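Local coordinates for protein type IV pilus biogenesis factor PilY1 (Pseudomonas aeruginosa, PDB 3HX6) that primes type IV pilus assembly, supports twitching motility and adhesion to host cells, and binds calcium, whose uptake and release appear essential for regulating pilus retraction, at residues R237-T242 against F280-G285; G275-F280 against Y343-G348; G370-Q375 against N421-D426; K445-I450 against S477-G482. The protein carries 3 engineered substitutions. One frame throughout, in Å; residues are numbered along the deposited sequence.

The four contacts lie in the C-terminal domain of PilY1; contacts 1 and 2 join neighbouring sheets of its beta-propeller, contacts 3 and 4 hold loops on one extended sheet. Contacts 1 and 2, centres about 15 Å apart, use opposite sides of strand 276-281: contact 1 meets strand 235-241 of the preceding sheet, contact 2 strand 343-348 of the next, and their segments alternate along the chain. F280 belongs to both but packs only in contact 1. Strand 343-348 pairs with strand 367-373, which takes W372 into contact 3, about 15 Å from contact 2 between centres. Contact 4 comes last in the chain, about 32 Å from contact 1 between centres, across the chain's centre.

Contact 1: R237-T242 against F280-G285; sequences RKLEVT and FDLIAG
L239 and F280 lie alongside one another, pointing opposite ways, with CB of L239 3.8 Å from CD1 of F280. The CD2 branch of L239 comes to 3.9 Å from the same CD1 of F280. F280 has CG anti to the carbonyl carbon (chi1 -58°), which sends the ring out from its strand until CE1 stands 3.7 Å from the main-chain O of L239. Farther along, the V241 side chain runs roughly perpendicular to that of F280 and brings CG2 to 4.2 Å from CE1. No hydrogen bond joins the two segments; the side chains meet by apolar packing alone, and all four touching residues are buried. It is the blade-to-blade packing of a beta-propeller: strand 235-241, the outermost of its four-stranded antiparallel sheet, lies against strand 276-281 of the following one. Where that second strand ends, L282 turns its own tip back, bringing CD2 to 4.1 Å from CD2 of L239. The chi2 of L239, 25°, is away from a staggered value; CD2 rests on F280 and L282, while CD1 lies over the guanidinium face of R237, 3.2 Å above its plane and toward the rim. That guanidinium is held by the carbonyls of A303 and F306. L282 also sits about 9 Å by its side chain from the bound calcium ion.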
# COMPACT_ATOMS: atom_id res chain seq x y z
N ARG A 237 10.59 -17.61 31.53
CA ARG A 237 9.72 -18.73 31.87
C ARG A 237 9.81 -19.83 30.84
O ARG A 237 9.90 -19.57 29.63
CB ARG A 237 8.24 -18.32 31.97
CG ARG A 237 7.77 -17.82 33.34
CD ARG A 237 8.13 -18.77 34.48
NE ARG A 237 7.53 -20.10 34.41
CZ ARG A 237 6.25 -20.39 34.68
NH1 ARG A 237 5.41 -19.43 35.03
NH2 ARG A 237 5.83 -21.64 34.63
N LYS A 238 9.82 -21.06 31.33
CA LYS A 238 9.83 -22.23 30.48
C LYS A 238 8.53 -22.92 30.87
O LYS A 238 8.35 -23.30 32.02
CB LYS A 238 11.02 -23.15 30.77
CG LYS A 238 10.94 -24.50 30.07
CD LYS A 238 12.30 -25.00 29.62
CE LYS A 238 13.28 -25.16 30.77
NZ LYS A 238 13.01 -26.35 31.60
N LEU A 239 7.62 -23.04 29.91
CA LEU A 239 6.34 -23.68 30.16
C LEU A 239 6.36 -25.07 29.53
O LEU A 239 6.06 -25.24 28.35
CB LEU A 239 5.22 -22.84 29.56
CG LEU A 239 4.59 -21.73 30.41
CD1 LEU A 239 5.55 -21.23 31.46
CD2 LEU A 239 4.13 -20.60 29.49
N GLU A 240 6.73 -26.05 30.34
CA GLU A 240 6.80 -27.42 29.86
C GLU A 240 5.41 -27.99 29.69
O GLU A 240 4.48 -27.68 30.43
CB GLU A 240 7.59 -28.32 30.82
CG GLU A 240 7.97 -29.65 30.17
CD GLU A 240 8.58 -30.64 31.13
OE1 GLU A 240 9.57 -30.28 31.82
OE2 GLU A 240 8.09 -31.78 31.19
N VAL A 241 5.30 -28.82 28.68
CA VAL A 241 4.06 -29.47 28.34
C VAL A 241 4.34 -30.97 28.50
O VAL A 241 5.46 -31.41 28.26
CB VAL A 241 3.71 -29.07 26.89
CG1 VAL A 241 3.77 -30.27 25.98
CG2 VAL A 241 2.41 -28.34 26.88
N THR A 242 3.34 -31.74 28.94
CA THR A 242 3.56 -33.18 29.13
C THR A 242 3.40 -33.98 27.84
O THR A 242 4.36 -34.57 27.35
CB THR A 242 2.60 -33.76 30.19
OG1 THR A 242 2.81 -33.09 31.44
CG2 THR A 242 2.87 -35.25 30.39
N PHE A 280 -1.26 -21.67 25.88
CA PHE A 280 -0.60 -21.26 27.10
C PHE A 280 -1.25 -19.95 27.53
O PHE A 280 -1.51 -19.09 26.69
CB PHE A 280 0.89 -21.02 26.84
CG PHE A 280 1.62 -22.23 26.29
CD1 PHE A 280 2.32 -23.08 27.14
CD2 PHE A 280 1.60 -22.51 24.93
CE1 PHE A 280 3.00 -24.19 26.64
CE2 PHE A 280 2.27 -23.62 24.41
CZ PHE A 280 2.97 -24.47 25.27
N ASP A 281 -1.54 -19.83 28.82
CA ASP A 281 -2.14 -18.62 29.35
C ASP A 281 -0.98 -17.71 29.73
O ASP A 281 -0.16 -18.08 30.57
CB ASP A 281 -2.96 -18.92 30.61
CG ASP A 281 -4.25 -19.68 30.33
OD1 ASP A 281 -4.93 -20.07 31.30
OD2 ASP A 281 -4.58 -19.89 29.14
N LEU A 282 -0.91 -16.55 29.09
CA LEU A 282 0.16 -15.61 29.40
C LEU A 282 -0.42 -14.44 30.17
O LEU A 282 -0.10 -13.28 29.91
CB LEU A 282 0.85 -15.13 28.11
CG LEU A 282 1.44 -16.24 27.22
CD1 LEU A 282 2.22 -15.61 26.05
CD2 LEU A 282 2.35 -17.16 28.04
N ILE A 283 -1.31 -14.76 31.11
CA ILE A 283 -1.95 -13.76 31.97
C ILE A 283 -1.92 -14.30 33.41
O ILE A 283 -1.68 -15.48 33.63
CB ILE A 283 -3.43 -13.51 31.58
CG1 ILE A 283 -4.18 -14.84 31.53
CG2 ILE A 283 -3.49 -12.79 30.24
CD1 ILE A 283 -5.67 -14.69 31.30
N ALA A 284 -2.16 -13.42 34.38
CA ALA A 284 -2.14 -13.81 35.79
C ALA A 284 -3.19 -14.85 36.17
O ALA A 284 -4.19 -15.03 35.48
CB ALA A 284 -2.30 -12.57 36.66
N GLY A 285 -2.94 -15.53 37.29
CA GLY A 285 -3.86 -16.54 37.78
C GLY A 285 -5.24 -15.95 38.01
O GLY A 285 -6.22 -16.40 37.42

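Contact 2: G275-F280 against Y343-G348; sequences GNLWRF and YIVIFG
L277 lays its isobutyl group flat over one face of the F347 ring. Its CG stands 3.7 Å from the ring centroid and only 13° off the ring normal, a CH-pi contact almost over the centre, while the CD2 branch lies over the root of the ring, 3.5 Å from CG of F347. The CB of L277 meets the far rim at CZ, so the leucine spans the ring from root to tip. F347 turns its ring into this place by setting CG between the backbone N and the carbonyl carbon (chi1 51°), and Y369 meets the same ring at a shallow angle. The packing is much looser at V345, two residues back on the same strand: there the other branch of L277, CD1, touches a single methyl, CG1, at 4.0 Å. This side is not left to solvent, since Y269, L315 and L334 also lie against V345, and all three touching residues are buried. Beyond them the strands diverge, and R279 instead forms a salt bridge with D373. Main chains at L277 and F347 stay 8.1 Å apart between CA atoms. Such apolar side-chain packing between facing sheets, without backbone bonds, is how neighbouring blades of a beta-propeller meet.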
# COMPACT_ATOMS: atom_id res chain seq x y z
N GLY A 275 2.00 -33.74 17.57
CA GLY A 275 0.71 -33.41 16.99
C GLY A 275 -0.24 -32.73 17.96
O GLY A 275 -1.41 -32.53 17.64
N ASN A 276 0.25 -32.37 19.14
CA ASN A 276 -0.60 -31.70 20.11
C ASN A 276 -0.60 -30.20 19.83
O ASN A 276 0.45 -29.62 19.57
CB ASN A 276 -0.09 -31.92 21.53
CG ASN A 276 0.00 -33.39 21.88
OD1 ASN A 276 -1.01 -34.07 21.99
ND2 ASN A 276 1.23 -33.88 22.05
N LEU A 277 -1.78 -29.58 19.87
CA LEU A 277 -1.87 -28.14 19.66
C LEU A 277 -2.09 -27.58 21.07
O LEU A 277 -3.16 -27.73 21.65
CB LEU A 277 -3.06 -27.79 18.75
CG LEU A 277 -3.14 -26.37 18.16
CD1 LEU A 277 -3.27 -25.34 19.28
CD2 LEU A 277 -1.92 -26.09 17.31
N TRP A 278 -1.05 -26.96 21.61
CA TRP A 278 -1.12 -26.43 22.96
C TRP A 278 -1.48 -24.96 23.04
O TRP A 278 -1.21 -24.20 22.13
CB TRP A 278 0.23 -26.59 23.67
CG TRP A 278 0.76 -27.98 23.69
CD1 TRP A 278 1.68 -28.53 22.84
CD2 TRP A 278 0.39 -29.02 24.61
NE1 TRP A 278 1.91 -29.85 23.17
CE2 TRP A 278 1.13 -30.17 24.25
CE3 TRP A 278 -0.50 -29.08 25.70
CZ2 TRP A 278 1.01 -31.38 24.95
CZ3 TRP A 278 -0.61 -30.29 26.39
CH2 TRP A 278 0.14 -31.42 26.01
N ARG A 279 -2.13 -24.57 24.14
CA ARG A 279 -2.40 -23.17 24.38
C ARG A 279 -1.76 -22.89 25.72
O ARG A 279 -1.71 -23.76 26.60
CB ARG A 279 -3.89 -22.83 24.46
CG ARG A 279 -4.11 -21.32 24.32
CD ARG A 279 -5.53 -20.88 24.60
NE ARG A 279 -5.84 -20.86 26.03
CZ ARG A 279 -7.02 -20.53 26.53
NH1 ARG A 279 -8.02 -20.19 25.71
NH2 ARG A 279 -7.22 -20.53 27.84
N PHE A 280 -1.26 -21.67 25.88
CA PHE A 280 -0.60 -21.26 27.10
C PHE A 280 -1.25 -19.95 27.53
O PHE A 280 -1.51 -19.09 26.69
CB PHE A 280 0.89 -21.02 26.84
CG PHE A 280 1.62 -22.23 26.29
CD1 PHE A 280 2.32 -23.08 27.14
CD2 PHE A 280 1.60 -22.51 24.93
CE1 PHE A 280 3.00 -24.19 26.64
CE2 PHE A 280 2.27 -23.62 24.41
CZ PHE A 280 2.97 -24.47 25.27
N TYR A 343 -12.44 -18.38 19.43
CA TYR A 343 -11.72 -18.28 18.17
C TYR A 343 -11.52 -19.63 17.52
O TYR A 343 -11.50 -20.67 18.18
CB TYR A 343 -10.33 -17.67 18.39
CG TYR A 343 -10.32 -16.17 18.56
CD1 TYR A 343 -10.69 -15.58 19.77
CD2 TYR A 343 -9.93 -15.34 17.51
CE1 TYR A 343 -10.66 -14.19 19.92
CE2 TYR A 343 -9.90 -13.95 17.65
CZ TYR A 343 -10.26 -13.39 18.87
OH TYR A 343 -10.22 -12.02 19.02
N ILE A 344 -11.36 -19.61 16.20
CA ILE A 344 -11.10 -20.82 15.46
C ILE A 344 -9.58 -20.86 15.33
O ILE A 344 -8.97 -19.95 14.77
CB ILE A 344 -11.77 -20.80 14.07
CG1 ILE A 344 -13.29 -20.77 14.24
CG2 ILE A 344 -11.33 -22.02 13.25
CD1 ILE A 344 -14.07 -20.62 12.95
N VAL A 345 -8.97 -21.90 15.88
CA VAL A 345 -7.53 -22.07 15.83
C VAL A 345 -7.20 -22.92 14.62
O VAL A 345 -7.59 -24.09 14.54
CB VAL A 345 -7.01 -22.75 17.11
CG1 VAL A 345 -5.49 -22.76 17.11
CG2 VAL A 345 -7.55 -22.01 18.34
N ILE A 346 -6.48 -22.34 13.67
CA ILE A 346 -6.13 -23.06 12.45
C ILE A 346 -4.67 -23.50 12.46
O ILE A 346 -3.77 -22.70 12.73
CB ILE A 346 -6.39 -22.16 11.21
CG1 ILE A 346 -7.85 -21.70 11.23
CG2 ILE A 346 -6.08 -22.93 9.93
CD1 ILE A 346 -8.22 -20.70 10.15
N PHE A 347 -4.44 -24.77 12.16
CA PHE A 347 -3.08 -25.31 12.13
C PHE A 347 -3.00 -26.49 11.18
O PHE A 347 -3.97 -27.22 10.99
CB PHE A 347 -2.63 -25.73 13.54
CG PHE A 347 -3.60 -26.64 14.24
CD1 PHE A 347 -4.75 -26.13 14.82
CD2 PHE A 347 -3.37 -28.01 14.30
CE1 PHE A 347 -5.66 -26.97 15.47
CE2 PHE A 347 -4.27 -28.86 14.95
CZ PHE A 347 -5.42 -28.34 15.53
N GLY A 348 -1.83 -26.66 10.56
CA GLY A 348 -1.63 -27.75 9.62
C GLY A 348 -0.50 -28.63 10.10
O GLY A 348 0.35 -28.20 10.88

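Contact 3: G370-Q375 against N421-D426; sequences GIWDQQ and NWLNND
Two tryptophans, W372 from a strand and W422 from a loop, meet as an offset edge-to-face pair. The edge of W422 is directed at the face of W372, the planes inclined by 76° and the centroids of the W372 and W422 six-membered rings 5.4 Å apart. The closest carbons are the two CE3 atoms, 3.6 Å from one another, and CZ3 of W422 reaches back to 4.1 Å from CB of W372. W372 sets CG anti to its N (chi1 -170°), which carries the indole toward the loop, where L423 comes in at about a right angle and places CD1 and CD2 on either side of its plane, each 4.0 Å from CH2 at the outer end. The opposite face of W372 is occupied from within its own segment: CG of Q374 sits 3.4 Å above the plane, over the centre. The indole is thus clasped between an aromatic edge and an aliphatic chain, and its NE1 is bonded to the carbonyl O of K341. H337 enlarges the cluster, stacking on W372 and standing edge-to-face to W422. Just past W372, D373 OD1 accepts from Q375 N at 3.1 Å, an Asx turn. The cluster fastens the loop between strands 408-415 and 433-437 against strand 367-373; strands 333-336, 343-348, 367-373 and 433-437 run antiparallel in that order, consistent with a propeller blade with the hairpin 392-415 inserted before its last strand.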
# COMPACT_ATOMS: atom_id res chain seq x y z
N GLY A 370 -9.14 -26.74 11.82
CA GLY A 370 -9.74 -25.52 12.30
C GLY A 370 -10.47 -25.94 13.57
O GLY A 370 -11.54 -26.54 13.49
N ILE A 371 -9.90 -25.63 14.73
CA ILE A 371 -10.50 -26.02 16.01
C ILE A 371 -11.06 -24.84 16.80
O ILE A 371 -10.40 -23.83 16.99
CB ILE A 371 -9.48 -26.74 16.90
CG1 ILE A 371 -8.92 -27.97 16.18
CG2 ILE A 371 -10.14 -27.15 18.22
CD1 ILE A 371 -9.96 -29.00 15.81
N TRP A 372 -12.29 -24.99 17.29
CA TRP A 372 -12.92 -23.92 18.05
C TRP A 372 -12.45 -23.86 19.50
O TRP A 372 -12.65 -24.79 20.26
CB TRP A 372 -14.43 -24.11 18.02
CG TRP A 372 -15.22 -22.95 18.56
CD1 TRP A 372 -14.73 -21.73 18.95
CD2 TRP A 372 -16.64 -22.88 18.71
NE1 TRP A 372 -15.77 -20.91 19.32
CE2 TRP A 372 -16.95 -21.58 19.18
CE3 TRP A 372 -17.69 -23.78 18.48
CZ2 TRP A 372 -18.27 -21.17 19.43
CZ3 TRP A 372 -19.00 -23.37 18.73
CH2 TRP A 372 -19.27 -22.07 19.20
N ASP A 373 -11.79 -22.76 19.86
CA ASP A 373 -11.37 -22.55 21.24
C ASP A 373 -12.46 -21.60 21.74
O ASP A 373 -12.48 -20.43 21.36
CB ASP A 373 -10.01 -21.85 21.31
CG ASP A 373 -9.53 -21.66 22.74
OD1 ASP A 373 -10.34 -21.88 23.67
OD2 ASP A 373 -8.35 -21.28 22.93
N GLN A 374 -13.36 -22.09 22.59
CA GLN A 374 -14.46 -21.26 23.08
C GLN A 374 -14.17 -20.52 24.38
O GLN A 374 -15.03 -19.80 24.89
CB GLN A 374 -15.70 -22.12 23.30
CG GLN A 374 -16.01 -23.08 22.18
CD GLN A 374 -17.36 -23.74 22.37
OE1 GLN A 374 -17.57 -24.87 21.94
NE2 GLN A 374 -18.27 -23.03 23.01
N GLN A 375 -12.97 -20.68 24.91
CA GLN A 375 -12.60 -20.05 26.18
C GLN A 375 -11.45 -19.07 25.99
O GLN A 375 -10.38 -19.26 26.54
CB GLN A 375 -12.19 -21.13 27.17
CG GLN A 375 -13.24 -22.22 27.34
CD GLN A 375 -12.76 -23.33 28.26
OE1 GLN A 375 -11.96 -24.18 27.86
NE2 GLN A 375 -13.24 -23.32 29.49
N ASN A 421 -21.83 -27.03 11.28
CA ASN A 421 -22.95 -26.77 12.18
C ASN A 421 -22.38 -26.65 13.58
O ASN A 421 -22.18 -27.64 14.27
CB ASN A 421 -23.97 -27.91 12.12
CG ASN A 421 -25.27 -27.57 12.84
OD1 ASN A 421 -26.09 -28.44 13.10
ND2 ASN A 421 -25.45 -26.28 13.14
N TRP A 422 -22.12 -25.41 13.99
CA TRP A 422 -21.53 -25.14 15.29
C TRP A 422 -22.39 -25.44 16.52
O TRP A 422 -21.90 -26.03 17.48
CB TRP A 422 -21.07 -23.69 15.36
CG TRP A 422 -20.16 -23.25 14.25
CD1 TRP A 422 -20.49 -22.49 13.16
CD2 TRP A 422 -18.75 -23.52 14.13
NE1 TRP A 422 -19.38 -22.26 12.39
CE2 TRP A 422 -18.30 -22.88 12.96
CE3 TRP A 422 -17.83 -24.23 14.92
CZ2 TRP A 422 -16.97 -22.93 12.54
CZ3 TRP A 422 -16.50 -24.28 14.50
CH2 TRP A 422 -16.08 -23.64 13.33
N LEU A 423 -23.65 -25.02 16.49
CA LEU A 423 -24.52 -25.21 17.64
C LEU A 423 -25.84 -25.91 17.35
O LEU A 423 -26.38 -25.79 16.25
CB LEU A 423 -24.86 -23.85 18.28
CG LEU A 423 -23.80 -22.91 18.86
CD1 LEU A 423 -22.91 -23.67 19.84
CD2 LEU A 423 -22.98 -22.31 17.74
N ASN A 424 -26.37 -26.63 18.34
CA ASN A 424 -27.67 -27.27 18.19
C ASN A 424 -28.66 -26.17 18.54
O ASN A 424 -28.26 -25.06 18.89
CB ASN A 424 -27.85 -28.43 19.16
CG ASN A 424 -27.08 -29.66 18.75
OD1 ASN A 424 -26.97 -29.97 17.56
ND2 ASN A 424 -26.55 -30.39 19.73
N ASN A 425 -29.96 -26.46 18.46
CA ASN A 425 -30.95 -25.45 18.79
C ASN A 425 -30.96 -25.15 20.29
O ASN A 425 -31.49 -24.13 20.72
CB ASN A 425 -32.34 -25.88 18.31
CG ASN A 425 -32.42 -26.02 16.79
OD1 ASN A 425 -31.95 -25.16 16.05
ND2 ASN A 425 -33.04 -27.10 16.33
N ASP A 426 -30.37 -26.05 21.09
CA ASP A 426 -30.31 -25.86 22.54
C ASP A 426 -29.23 -24.84 22.87
O ASP A 426 -29.25 -24.23 23.94
CB ASP A 426 -29.94 -27.16 23.26
CG ASP A 426 -30.87 -28.30 22.93
OD1 ASP A 426 -32.10 -28.09 23.01
OD2 ASP A 426 -30.37 -29.40 22.61

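Contact 4: K445-I450 against S477-G482; sequences KGEMLI and SNWTYG
The hydroxyl of Y481 is gripped by two groups: it donates to OE2 of E447 and is met by NH1 of R413. The separation of Y481 OH and E447 OE2, 2.5 Å, is very short and should be read with caution, because OE2 is also too close to another atom of the model and its exact place is doubtful. E447 reaches across from the loop as a fully extended arm, CG anti to the backbone N (chi1 180°) and chi2 177°, and comes from the direction opposite to the tyrosine. OE2 lies at the edge of the Y481 ring, in its plane, the carboxylate tilted 24° from the ring. W479, two residues before Y481 and pointing to the same side of the strand, lines that side, its CB passing near OE2 in a loose van der Waals approach. All three residues are buried, so the carboxylate needs polar company; the same NH1 of R413 that meets the hydroxyl forms a salt bridge with OE1 and would probably favour the ionised acid, and R413 also makes a cation-pi contact with W479. Main chains remain distant, 8.8 Å between the CA atoms of E447 and S477, and one side chain bridges the gap. This is a buried Glu-Arg-Tyr network on the face of a beta-sheet, tying the loop before strand 454-456 to strand 477-483 and, through R413, to strand 408-415.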
# COMPACT_ATOMS: atom_id res chain seq x y z
N LYS A 445 0.43 -37.87 -1.55
CA LYS A 445 1.66 -37.43 -2.17
C LYS A 445 2.62 -36.90 -1.11
O LYS A 445 3.73 -36.46 -1.42
CB LYS A 445 1.37 -36.32 -3.19
CG LYS A 445 0.61 -36.75 -4.44
CD LYS A 445 1.36 -37.84 -5.19
CE LYS A 445 0.99 -37.86 -6.67
NZ LYS A 445 -0.48 -37.92 -6.89
N GLY A 446 2.18 -36.93 0.14
CA GLY A 446 3.03 -36.43 1.21
C GLY A 446 3.01 -34.91 1.27
O GLY A 446 3.98 -34.29 1.71
N GLU A 447 1.93 -34.30 0.81
CA GLU A 447 1.82 -32.85 0.85
C GLU A 447 1.72 -32.47 2.32
O GLU A 447 1.02 -33.12 3.10
CB GLU A 447 0.57 -32.38 0.10
CG GLU A 447 0.35 -30.86 0.09
CD GLU A 447 -0.87 -30.45 -0.73
OE1 GLU A 447 -1.56 -31.35 -1.24
OE2 GLU A 447 -1.13 -29.24 -0.85
N MET A 448 2.44 -31.43 2.73
CA MET A 448 2.39 -31.03 4.13
C MET A 448 2.54 -29.54 4.35
O MET A 448 2.93 -28.80 3.44
CB MET A 448 3.46 -31.79 4.92
CG MET A 448 4.84 -31.70 4.31
SD MET A 448 6.05 -32.67 5.21
CE MET A 448 7.45 -31.59 5.10
N LEU A 449 2.22 -29.10 5.56
CA LEU A 449 2.34 -27.70 5.92
C LEU A 449 3.54 -27.47 6.83
O LEU A 449 3.62 -28.06 7.91
CB LEU A 449 1.09 -27.23 6.67
CG LEU A 449 1.10 -25.74 7.01
CD1 LEU A 449 0.72 -24.98 5.76
CD2 LEU A 449 0.14 -25.41 8.14
N ILE A 450 4.50 -26.64 6.41
CA ILE A 450 5.61 -26.34 7.30
C ILE A 450 5.79 -24.83 7.47
O ILE A 450 6.42 -24.38 8.42
CB ILE A 450 6.96 -27.00 6.86
CG1 ILE A 450 7.60 -26.22 5.72
CG2 ILE A 450 6.74 -28.46 6.50
CD1 ILE A 450 6.95 -26.42 4.39
N SER A 477 7.20 -29.42 -4.74
CA SER A 477 6.29 -28.51 -5.42
C SER A 477 5.47 -27.77 -4.37
O SER A 477 5.17 -28.31 -3.30
CB SER A 477 5.37 -29.28 -6.37
OG SER A 477 4.53 -30.18 -5.67
N ASN A 478 5.11 -26.53 -4.68
CA ASN A 478 4.36 -25.71 -3.75
C ASN A 478 2.97 -25.34 -4.20
O ASN A 478 2.75 -24.93 -5.34
CB ASN A 478 5.14 -24.42 -3.46
CG ASN A 478 6.40 -24.66 -2.66
OD1 ASN A 478 7.41 -24.00 -2.88
ND2 ASN A 478 6.34 -25.60 -1.72
N TRP A 479 2.02 -25.48 -3.28
CA TRP A 479 0.64 -25.13 -3.53
C TRP A 479 0.20 -24.05 -2.55
O TRP A 479 0.36 -24.20 -1.34
CB TRP A 479 -0.27 -26.35 -3.38
CG TRP A 479 -0.26 -27.24 -4.57
CD1 TRP A 479 0.61 -28.25 -4.84
CD2 TRP A 479 -1.16 -27.17 -5.68
NE1 TRP A 479 0.31 -28.82 -6.06
CE2 TRP A 479 -0.77 -28.18 -6.59
CE3 TRP A 479 -2.26 -26.36 -5.99
CZ2 TRP A 479 -1.44 -28.39 -7.80
CZ3 TRP A 479 -2.93 -26.58 -7.19
CH2 TRP A 479 -2.52 -27.59 -8.08
N THR A 480 -0.33 -22.96 -3.09
CA THR A 480 -0.82 -21.85 -2.29
C THR A 480 -2.33 -21.99 -2.23
O THR A 480 -2.98 -22.16 -3.26
CB THR A 480 -0.48 -20.50 -2.94
OG1 THR A 480 0.95 -20.36 -3.04
CG2 THR A 480 -1.04 -19.35 -2.11
N TYR A 481 -2.89 -21.92 -1.03
CA TYR A 481 -4.33 -22.04 -0.86
C TYR A 481 -4.95 -20.82 -0.20
O TYR A 481 -4.31 -20.13 0.59
CB TYR A 481 -4.69 -23.26 0.01
CG TYR A 481 -4.28 -24.61 -0.54
CD1 TYR A 481 -3.06 -25.19 -0.20
CD2 TYR A 481 -5.13 -25.33 -1.38
CE1 TYR A 481 -2.70 -26.46 -0.67
CE2 TYR A 481 -4.79 -26.59 -1.87
CZ TYR A 481 -3.57 -27.15 -1.50
OH TYR A 481 -3.22 -28.40 -1.97
N GLY A 482 -6.21 -20.57 -0.53
CA GLY A 482 -6.96 -19.48 0.05
C GLY A 482 -8.25 -20.16 0.45
O GLY A 482 -9.07 -20.50 -0.41